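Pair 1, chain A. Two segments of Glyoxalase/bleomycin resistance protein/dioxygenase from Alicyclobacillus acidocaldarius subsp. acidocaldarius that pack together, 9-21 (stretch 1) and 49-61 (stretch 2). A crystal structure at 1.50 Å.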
# COMPACT_ATOMS: atom_id res chain seq x y z
N ASP A 9 -4.27 12.18 2.17
CA ASP A 9 -5.11 13.36 2.42
C ASP A 9 -5.79 13.21 3.79
O ASP A 9 -5.76 12.11 4.40
CB ASP A 9 -6.19 13.53 1.34
CG ASP A 9 -5.62 13.84 -0.05
OD1 ASP A 9 -4.44 14.27 -0.14
OD2 ASP A 9 -6.36 13.66 -1.03
N VAL A 10 -6.46 14.25 4.27
CA VAL A 10 -7.36 14.11 5.42
C VAL A 10 -8.65 14.86 5.13
O VAL A 10 -8.63 15.90 4.46
CB VAL A 10 -6.75 14.56 6.75
CG1 VAL A 10 -5.47 13.78 7.04
CG2 VAL A 10 -6.53 16.07 6.78
N PHE A 11 -9.79 14.31 5.56
CA PHE A 11 -11.01 15.07 5.69
C PHE A 11 -10.88 16.00 6.86
O PHE A 11 -10.23 15.67 7.86
CB PHE A 11 -12.20 14.11 5.97
CG PHE A 11 -13.55 14.75 5.76
CD1 PHE A 11 -14.25 14.53 4.59
CD2 PHE A 11 -14.16 15.53 6.73
CE1 PHE A 11 -15.48 15.10 4.37
CE2 PHE A 11 -15.38 16.10 6.54
CZ PHE A 11 -16.07 15.87 5.37
N HIS A 12 -11.41 17.22 6.78
CA HIS A 12 -11.40 18.03 7.95
C HIS A 12 -12.82 18.63 8.15
O HIS A 12 -13.56 18.92 7.19
CB HIS A 12 -10.30 19.10 7.88
CG HIS A 12 -10.68 20.22 6.99
ND1 HIS A 12 -11.35 21.32 7.45
CD2 HIS A 12 -10.53 20.37 5.66
CE1 HIS A 12 -11.61 22.12 6.42
NE2 HIS A 12 -11.13 21.56 5.33
N LEU A 13 -13.18 18.71 9.44
CA LEU A 13 -14.45 19.24 9.87
C LEU A 13 -14.25 20.25 10.98
O LEU A 13 -13.46 20.04 11.88
CB LEU A 13 -15.34 18.09 10.41
CG LEU A 13 -16.72 18.53 10.80
CD1 LEU A 13 -17.59 19.02 9.65
CD2 LEU A 13 -17.43 17.33 11.54
N ALA A 14 -15.03 21.35 10.93
CA ALA A 14 -15.11 22.29 12.01
C ALA A 14 -16.51 22.20 12.67
O ALA A 14 -17.51 22.16 11.99
CB ALA A 14 -14.84 23.74 11.43
N ILE A 15 -16.50 22.23 13.99
CA ILE A 15 -17.72 22.18 14.77
C ILE A 15 -17.55 23.17 15.93
O ILE A 15 -16.42 23.47 16.36
CB ILE A 15 -17.99 20.77 15.36
CG1 ILE A 15 -16.79 20.28 16.21
CG2 ILE A 15 -18.40 19.79 14.25
CD1 ILE A 15 -17.13 18.94 16.97
N PRO A 16 -18.69 23.63 16.50
CA PRO A 16 -18.60 24.47 17.67
C PRO A 16 -18.31 23.71 18.98
O PRO A 16 -18.78 22.58 19.16
CB PRO A 16 -19.99 25.11 17.73
CG PRO A 16 -20.86 24.16 17.09
CD PRO A 16 -20.06 23.41 16.06
N ALA A 17 -17.55 24.35 19.86
CA ALA A 17 -17.32 23.88 21.23
C ALA A 17 -17.61 25.05 22.14
O ALA A 17 -17.02 26.10 21.99
CB ALA A 17 -15.90 23.43 21.43
N ARG A 18 -18.49 24.87 23.11
CA ARG A 18 -18.78 25.94 24.07
C ARG A 18 -17.62 26.21 25.04
O ARG A 18 -17.53 27.30 25.63
CB ARG A 18 -20.05 25.60 24.84
CG ARG A 18 -19.91 24.45 25.77
CD ARG A 18 -21.27 24.00 26.23
NE ARG A 18 -21.11 23.00 27.28
CZ ARG A 18 -22.13 22.41 27.89
NH1 ARG A 18 -23.38 22.72 27.56
NH2 ARG A 18 -21.89 21.52 28.86
N ASP A 19 -16.72 25.24 25.19
CA ASP A 19 -15.61 25.33 26.12
C ASP A 19 -14.52 24.39 25.65
O ASP A 19 -14.76 23.19 25.50
CB ASP A 19 -16.09 24.93 27.54
CG ASP A 19 -14.97 24.97 28.57
OD1 ASP A 19 -14.06 24.13 28.54
OD2 ASP A 19 -15.00 25.89 29.44
N LEU A 20 -13.32 24.91 25.42
CA LEU A 20 -12.28 24.10 24.80
C LEU A 20 -11.72 23.00 25.71
O LEU A 20 -11.40 21.93 25.23
CB LEU A 20 -11.14 24.97 24.28
CG LEU A 20 -11.49 25.95 23.15
CD1 LEU A 20 -10.22 26.77 22.77
CD2 LEU A 20 -12.08 25.27 21.94
N ASP A 21 -11.56 23.29 27.01
CA ASP A 21 -11.11 22.26 27.95
C ASP A 21 -12.09 21.11 28.03
O ASP A 21 -11.68 19.95 28.10
CB ASP A 21 -10.85 22.84 29.35
CG ASP A 21 -9.54 23.61 29.43
OD1 ASP A 21 -8.67 23.44 28.55
OD2 ASP A 21 -9.38 24.38 30.40
N GLY A 49 -7.72 9.65 12.33
CA GLY A 49 -6.87 9.86 11.16
C GLY A 49 -7.31 11.01 10.28
O GLY A 49 -6.56 11.38 9.36
N ASP A 50 -8.50 11.53 10.50
CA ASP A 50 -8.98 12.78 9.84
C ASP A 50 -8.79 13.93 10.85
O ASP A 50 -8.31 13.72 11.98
CB ASP A 50 -10.40 12.61 9.36
CG ASP A 50 -10.47 11.66 8.19
OD1 ASP A 50 -9.85 11.91 7.16
OD2 ASP A 50 -11.12 10.61 8.26
N GLN A 51 -9.03 15.19 10.43
CA GLN A 51 -8.86 16.31 11.33
C GLN A 51 -10.22 16.84 11.80
O GLN A 51 -11.08 17.17 10.98
CB GLN A 51 -8.08 17.46 10.64
CG GLN A 51 -7.81 18.59 11.61
CD GLN A 51 -7.41 19.91 10.93
OE1 GLN A 51 -8.01 20.34 9.95
NE2 GLN A 51 -6.44 20.56 11.52
N LEU A 52 -10.40 16.93 13.12
CA LEU A 52 -11.56 17.62 13.69
C LEU A 52 -11.06 18.88 14.39
O LEU A 52 -10.07 18.83 15.11
CB LEU A 52 -12.28 16.69 14.70
CG LEU A 52 -13.56 17.25 15.28
CD1 LEU A 52 -14.70 17.45 14.25
CD2 LEU A 52 -14.03 16.29 16.44
N VAL A 53 -11.73 20.00 14.18
CA VAL A 53 -11.37 21.25 14.82
C VAL A 53 -12.60 21.73 15.57
O VAL A 53 -13.68 21.91 14.98
CB VAL A 53 -10.93 22.34 13.82
CG1 VAL A 53 -10.60 23.60 14.58
CG2 VAL A 53 -9.71 21.91 12.91
N CYS A 54 -12.41 21.91 16.88
CA CYS A 54 -13.43 22.42 17.76
C CYS A 54 -13.17 23.91 17.95
O CYS A 54 -12.13 24.31 18.52
CB CYS A 54 -13.35 21.72 19.09
SG CYS A 54 -13.77 19.95 19.10
N HIS A 55 -14.10 24.69 17.44
CA HIS A 55 -14.02 26.16 17.51
C HIS A 55 -14.80 26.72 18.71
O HIS A 55 -16.01 26.43 18.85
CB HIS A 55 -14.59 26.75 16.24
CG HIS A 55 -13.74 26.51 15.05
ND1 HIS A 55 -12.66 27.31 14.73
CD2 HIS A 55 -13.79 25.54 14.11
CE1 HIS A 55 -12.09 26.83 13.64
NE2 HIS A 55 -12.76 25.77 13.23
N LEU A 56 -14.14 27.54 19.53
CA LEU A 56 -14.79 28.16 20.68
C LEU A 56 -15.92 29.05 20.18
O LEU A 56 -15.69 30.02 19.42
CB LEU A 56 -13.78 28.96 21.51
CG LEU A 56 -14.36 29.70 22.73
CD1 LEU A 56 -14.86 28.67 23.78
CD2 LEU A 56 -13.31 30.65 23.29
N SER A 57 -17.15 28.72 20.57
CA SER A 57 -18.32 29.33 19.95
C SER A 57 -19.58 29.18 20.82
O SER A 57 -19.77 28.18 21.53
CB SER A 57 -18.59 28.70 18.58
OG SER A 57 -19.75 29.22 17.97
N ASP A 58 -20.44 30.20 20.73
CA ASP A 58 -21.74 30.17 21.36
C ASP A 58 -22.84 29.67 20.42
O ASP A 58 -24.00 29.55 20.82
CB ASP A 58 -22.07 31.57 21.89
CG ASP A 58 -23.35 31.60 22.72
OD1 ASP A 58 -23.53 30.74 23.63
OD2 ASP A 58 -24.16 32.51 22.46
N ARG A 59 -22.47 29.35 19.18
CA ARG A 59 -23.45 28.91 18.18
C ARG A 59 -23.53 27.38 18.07
O ARG A 59 -23.50 26.83 16.97
CB ARG A 59 -23.07 29.49 16.83
CG ARG A 59 -23.13 31.02 16.76
CD ARG A 59 -22.67 31.43 15.37
NE ARG A 59 -22.50 32.87 15.19
CZ ARG A 59 -21.45 33.45 14.59
NH1 ARG A 59 -20.43 32.72 14.12
NH2 ARG A 59 -21.41 34.77 14.47
N TRP A 60 -23.64 26.73 19.22
CA TRP A 60 -23.89 25.28 19.30
C TRP A 60 -25.37 25.08 19.55
O TRP A 60 -26.02 25.96 20.13
CB TRP A 60 -23.06 24.65 20.41
CG TRP A 60 -23.16 25.34 21.75
CD1 TRP A 60 -22.52 26.47 22.14
CD2 TRP A 60 -23.96 24.92 22.87
NE1 TRP A 60 -22.87 26.79 23.43
CE2 TRP A 60 -23.76 25.86 23.89
CE3 TRP A 60 -24.82 23.84 23.09
CZ2 TRP A 60 -24.38 25.75 25.14
CZ3 TRP A 60 -25.44 23.74 24.32
CH2 TRP A 60 -25.22 24.69 25.33
N ASP A 61 -25.90 23.95 19.09
CA ASP A 61 -27.34 23.68 19.17
C ASP A 61 -27.75 23.38 20.60
O ASP A 61 -27.22 22.46 21.23
CB ASP A 61 -27.74 22.48 18.30
CG ASP A 61 -27.54 22.72 16.83
OD1 ASP A 61 -27.40 23.89 16.42
OD2 ASP A 61 -27.54 21.71 16.05

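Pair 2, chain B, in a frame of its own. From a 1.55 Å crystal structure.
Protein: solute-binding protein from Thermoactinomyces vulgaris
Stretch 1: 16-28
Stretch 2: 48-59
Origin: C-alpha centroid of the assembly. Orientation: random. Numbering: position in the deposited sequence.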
# COMPACT_ATOMS: atom_id res chain seq x y z
N GLY B 16 11.94 -29.17 -18.05
CA GLY B 16 12.61 -28.84 -19.30
C GLY B 16 12.81 -27.35 -19.42
O GLY B 16 12.01 -26.56 -18.90
N LYS B 17 13.89 -26.95 -20.09
CA LYS B 17 14.21 -25.54 -20.28
C LYS B 17 13.17 -24.89 -21.20
O LYS B 17 12.97 -25.36 -22.32
CB LYS B 17 15.61 -25.36 -20.86
CG LYS B 17 16.11 -23.91 -20.85
CD LYS B 17 17.43 -23.76 -21.60
CE LYS B 17 18.61 -24.16 -20.73
NZ LYS B 17 19.90 -24.07 -21.48
N PRO B 18 12.50 -23.83 -20.71
CA PRO B 18 11.50 -23.17 -21.55
C PRO B 18 12.17 -22.40 -22.68
O PRO B 18 13.25 -21.85 -22.50
CB PRO B 18 10.82 -22.20 -20.58
CG PRO B 18 11.85 -21.92 -19.54
CD PRO B 18 12.63 -23.19 -19.39
N ASP B 19 11.52 -22.37 -23.84
CA ASP B 19 12.00 -21.54 -24.94
C ASP B 19 11.76 -20.07 -24.59
O ASP B 19 12.53 -19.19 -24.98
CB ASP B 19 11.29 -21.89 -26.25
CG ASP B 19 9.84 -21.43 -26.28
OD1 ASP B 19 9.02 -22.00 -25.54
OD2 ASP B 19 9.53 -20.50 -27.05
N LYS B 20 10.69 -19.83 -23.84
CA LYS B 20 10.29 -18.49 -23.46
C LYS B 20 9.52 -18.48 -22.14
O LYS B 20 8.85 -19.45 -21.78
CB LYS B 20 9.44 -17.84 -24.57
CG LYS B 20 8.00 -18.32 -24.64
CD LYS B 20 7.24 -17.67 -25.79
CE LYS B 20 6.92 -16.21 -25.51
NZ LYS B 20 5.94 -15.66 -26.49
N LEU B 21 9.66 -17.37 -21.42
CA LEU B 21 8.83 -17.08 -20.26
C LEU B 21 8.09 -15.79 -20.56
O LEU B 21 8.60 -14.94 -21.28
CB LEU B 21 9.69 -16.95 -19.00
CG LEU B 21 10.38 -18.24 -18.54
CD1 LEU B 21 11.47 -17.94 -17.51
CD2 LEU B 21 9.38 -19.26 -17.99
N VAL B 22 6.88 -15.67 -20.03
CA VAL B 22 6.05 -14.49 -20.27
C VAL B 22 5.84 -13.72 -18.97
O VAL B 22 5.56 -14.31 -17.93
CB VAL B 22 4.68 -14.87 -20.91
CG1 VAL B 22 3.84 -13.62 -21.18
CG2 VAL B 22 4.88 -15.65 -22.21
N VAL B 23 5.99 -12.40 -19.06
CA VAL B 23 5.85 -11.51 -17.91
C VAL B 23 4.85 -10.42 -18.28
O VAL B 23 4.97 -9.82 -19.34
CB VAL B 23 7.22 -10.87 -17.54
CG1 VAL B 23 7.06 -9.80 -16.48
CG2 VAL B 23 8.20 -11.94 -17.06
N TRP B 24 3.87 -10.18 -17.41
CA TRP B 24 2.96 -9.05 -17.58
C TRP B 24 3.37 -7.90 -16.67
O TRP B 24 3.55 -8.09 -15.47
CB TRP B 24 1.51 -9.43 -17.29
CG TRP B 24 0.88 -10.37 -18.27
CD1 TRP B 24 1.36 -10.73 -19.50
CD2 TRP B 24 -0.37 -11.06 -18.12
NE1 TRP B 24 0.49 -11.61 -20.11
CE2 TRP B 24 -0.58 -11.82 -19.28
CE3 TRP B 24 -1.33 -11.10 -17.10
CZ2 TRP B 24 -1.71 -12.63 -19.46
CZ3 TRP B 24 -2.45 -11.90 -17.27
CH2 TRP B 24 -2.63 -12.65 -18.44
N GLU B 25 3.52 -6.71 -17.25
CA GLU B 25 3.93 -5.53 -16.51
C GLU B 25 3.02 -4.34 -16.82
O GLU B 25 2.46 -4.25 -17.91
CB GLU B 25 5.40 -5.19 -16.79
CG GLU B 25 5.97 -3.99 -16.03
CD GLU B 25 5.90 -4.15 -14.52
OE1 GLU B 25 6.93 -4.49 -13.90
OE2 GLU B 25 4.81 -3.95 -13.94
N ASN B 26 2.91 -3.44 -15.84
CA ASN B 26 2.07 -2.24 -15.92
C ASN B 26 2.07 -1.56 -17.28
O ASN B 26 3.12 -1.22 -17.82
CB ASN B 26 2.49 -1.24 -14.84
CG ASN B 26 1.51 -0.10 -14.67
OD1 ASN B 26 0.44 -0.08 -15.28
ND2 ASN B 26 1.87 0.87 -13.83
N ALA B 27 0.87 -1.35 -17.82
CA ALA B 27 0.70 -0.78 -19.16
C ALA B 27 0.65 0.75 -19.17
O ALA B 27 0.99 1.37 -20.18
CB ALA B 27 -0.55 -1.35 -19.82
N ASP B 28 0.23 1.35 -18.06
CA ASP B 28 0.03 2.80 -17.98
C ASP B 28 1.28 3.60 -17.64
O ASP B 28 1.39 4.79 -17.96
CB ASP B 28 -1.11 3.16 -17.01
CG ASP B 28 -0.82 2.75 -15.57
OD1 ASP B 28 0.22 3.16 -15.01
OD2 ASP B 28 -1.66 2.03 -14.99
N GLY B 48 19.70 -17.33 -22.40
CA GLY B 48 19.23 -17.72 -23.74
C GLY B 48 17.74 -18.02 -23.80
O GLY B 48 17.25 -18.47 -24.83
N ILE B 49 17.04 -17.77 -22.70
CA ILE B 49 15.58 -17.95 -22.64
C ILE B 49 14.90 -16.64 -23.01
O ILE B 49 15.17 -15.61 -22.40
CB ILE B 49 15.13 -18.40 -21.22
CG1 ILE B 49 15.78 -19.74 -20.86
CG2 ILE B 49 13.60 -18.46 -21.12
CD1 ILE B 49 15.81 -20.04 -19.37
N GLN B 50 14.03 -16.68 -24.01
CA GLN B 50 13.25 -15.50 -24.39
C GLN B 50 12.37 -15.09 -23.22
O GLN B 50 11.74 -15.94 -22.58
CB GLN B 50 12.38 -15.79 -25.61
CG GLN B 50 11.57 -14.58 -26.10
CD GLN B 50 10.39 -14.96 -26.97
OE1 GLN B 50 10.32 -16.05 -27.54
NE2 GLN B 50 9.44 -14.04 -27.09
N VAL B 51 12.33 -13.80 -22.92
CA VAL B 51 11.36 -13.29 -21.95
C VAL B 51 10.52 -12.21 -22.61
O VAL B 51 11.01 -11.12 -22.93
CB VAL B 51 12.02 -12.77 -20.64
CG1 VAL B 51 10.94 -12.29 -19.68
CG2 VAL B 51 12.85 -13.85 -19.99
N GLU B 52 9.25 -12.54 -22.83
CA GLU B 52 8.30 -11.61 -23.43
C GLU B 52 7.61 -10.80 -22.34
O GLU B 52 6.94 -11.36 -21.47
CB GLU B 52 7.26 -12.35 -24.27
CG GLU B 52 6.33 -11.43 -25.05
CD GLU B 52 5.14 -12.15 -25.67
OE1 GLU B 52 4.86 -13.31 -25.30
OE2 GLU B 52 4.47 -11.53 -26.53
N VAL B 53 7.79 -9.48 -22.40
CA VAL B 53 7.13 -8.57 -21.48
C VAL B 53 5.93 -7.94 -22.18
O VAL B 53 6.09 -7.21 -23.16
CB VAL B 53 8.09 -7.48 -20.96
CG1 VAL B 53 7.39 -6.57 -19.96
CG2 VAL B 53 9.32 -8.10 -20.33
N VAL B 54 4.74 -8.25 -21.67
CA VAL B 54 3.48 -7.80 -22.26
C VAL B 54 2.88 -6.70 -21.38
O VAL B 54 2.78 -6.87 -20.16
CB VAL B 54 2.48 -8.98 -22.39
CG1 VAL B 54 1.18 -8.53 -23.08
CG2 VAL B 54 3.10 -10.14 -23.15
N PRO B 55 2.49 -5.57 -21.99
CA PRO B 55 1.84 -4.50 -21.22
C PRO B 55 0.42 -4.87 -20.79
O PRO B 55 -0.46 -5.04 -21.64
CB PRO B 55 1.82 -3.33 -22.20
CG PRO B 55 1.82 -3.96 -23.55
CD PRO B 55 2.66 -5.20 -23.41
N VAL B 56 0.22 -5.00 -19.48
CA VAL B 56 -1.11 -5.21 -18.90
C VAL B 56 -1.21 -4.41 -17.60
O VAL B 56 -0.37 -4.54 -16.71
CB VAL B 56 -1.43 -6.70 -18.60
CG1 VAL B 56 -2.89 -6.85 -18.17
CG2 VAL B 56 -1.15 -7.60 -19.80
N ALA B 57 -2.25 -3.58 -17.50
CA ALA B 57 -2.47 -2.74 -16.33
C ALA B 57 -2.54 -3.59 -15.07
O ALA B 57 -3.16 -4.66 -15.07
CB ALA B 57 -3.74 -1.93 -16.49
N LEU B 58 -1.90 -3.12 -14.00
CA LEU B 58 -1.85 -3.85 -12.73
C LEU B 58 -3.20 -4.39 -12.28
O LEU B 58 -3.33 -5.58 -11.98
CB LEU B 58 -1.24 -2.97 -11.64
CG LEU B 58 0.24 -3.12 -11.26
CD1 LEU B 58 1.14 -3.57 -12.41
CD2 LEU B 58 0.74 -1.81 -10.67
N LEU B 59 -4.21 -3.52 -12.26
CA LEU B 59 -5.53 -3.90 -11.75
C LEU B 59 -6.40 -4.66 -12.76
O LEU B 59 -7.56 -4.97 -12.48
CB LEU B 59 -6.27 -2.68 -11.18
CG LEU B 59 -5.64 -2.02 -9.95
CD1 LEU B 59 -6.46 -0.82 -9.51
CD2 LEU B 59 -5.45 -3.00 -8.79
O HOH W 1 11.06 -18.58 -28.19
O HOH W 2 7.74 -16.34 -29.19
O HOH W 3 -1.41 -0.29 -13.52

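The sharpest difference lies on one face of the two-stranded ladder, where Val A53 of pair 1 coincides with Glu B52 of pair 2 and His A12 with Lys B20. In pair 2 these positions carry opposite charges, and Lys B20 NZ forms a salt bridge with Glu B52 OE1 at 2.8 Å, a diagonal link between strands at a partly exposed site. In pair 1 the same face is buried: Val A53 offers no charge, and His A12 NE2 finds its hydrogen bond elsewhere in the structure.

Beneath this contrast the backbones agree to 0.5 Å over 14 central residues. Both pairs are parallel ladders of six bridges, running from His A12–Gln A51 to Ala A17–Leu A56 in pair 1 and from Lys B20–Gln B50 to Glu B25–Pro B55 in pair 2. The hydrogen bonds zigzag identically: Leu A13 N donates to Gln A51 O at 3.0 Å and Val A53 N to Leu A13 O at 2.9 Å, just as Leu B21 N donates to Gln B50 O at 2.8 Å and Glu B52 N to Leu B21 O at 2.9 Å. Because the bonds belong to the backbone, different side chains can occupy the same register, provided that they fit their face and that no proline falls where an amide must donate. Even proline fits: Pro A16 and Pro B55 lack an amide hydrogen, but neither position donates across the ladder.

On the face of Leu A13, Ile A15 and Ala A17, pair 1 builds an apolar layer; Ile A15 CD1 lies 3.9 Å from Leu A52 CD1. Pair 2 keeps leucine at Leu B21 but places the shorter Val B23 and Val B51 where pair 1 has Ile A15 and Leu A52, with Val B23 CG2 3.8 Å from Val B51 CG1. Ala A17 brings its CB to 3.9 Å from Cys A54 CB, whereas Glu B25, its counterpart, lays its CB 4.0 Å from Val B53 CG1 and uses its carboxylate to accept from Asn B26 N (2.7 Å to Glu B25 OE2).

The indole comes from different stretches: from the strand of stretch 1 in pair 2, and from the loop that follows the strand of stretch 2 in pair 1. Trp B24, matching Pro A16, receives Val B56 CG2 over one face, 3.8 Å from Trp B24 CG. Pair 1 instead takes its indole from Trp A60, beyond the superposed positions: Arg A18 CB packs over its face, 3.4 Å from Trp A60 NE1, while Pro A16 CG lies 4.0 Å from Trp A60 CB. The aliphatic base of arginine suits the flat indole face, while the compact ring of Pro A16 packs against the CB of Trp A60. Ala A14 leaves space for the larger neighbour His A55, whose CD2 comes within 3.4 Å of Ala A14 CB; in pair 2 two valines share that space, Val B22 CG1 and Val B54 CG2 being 4.1 Å apart.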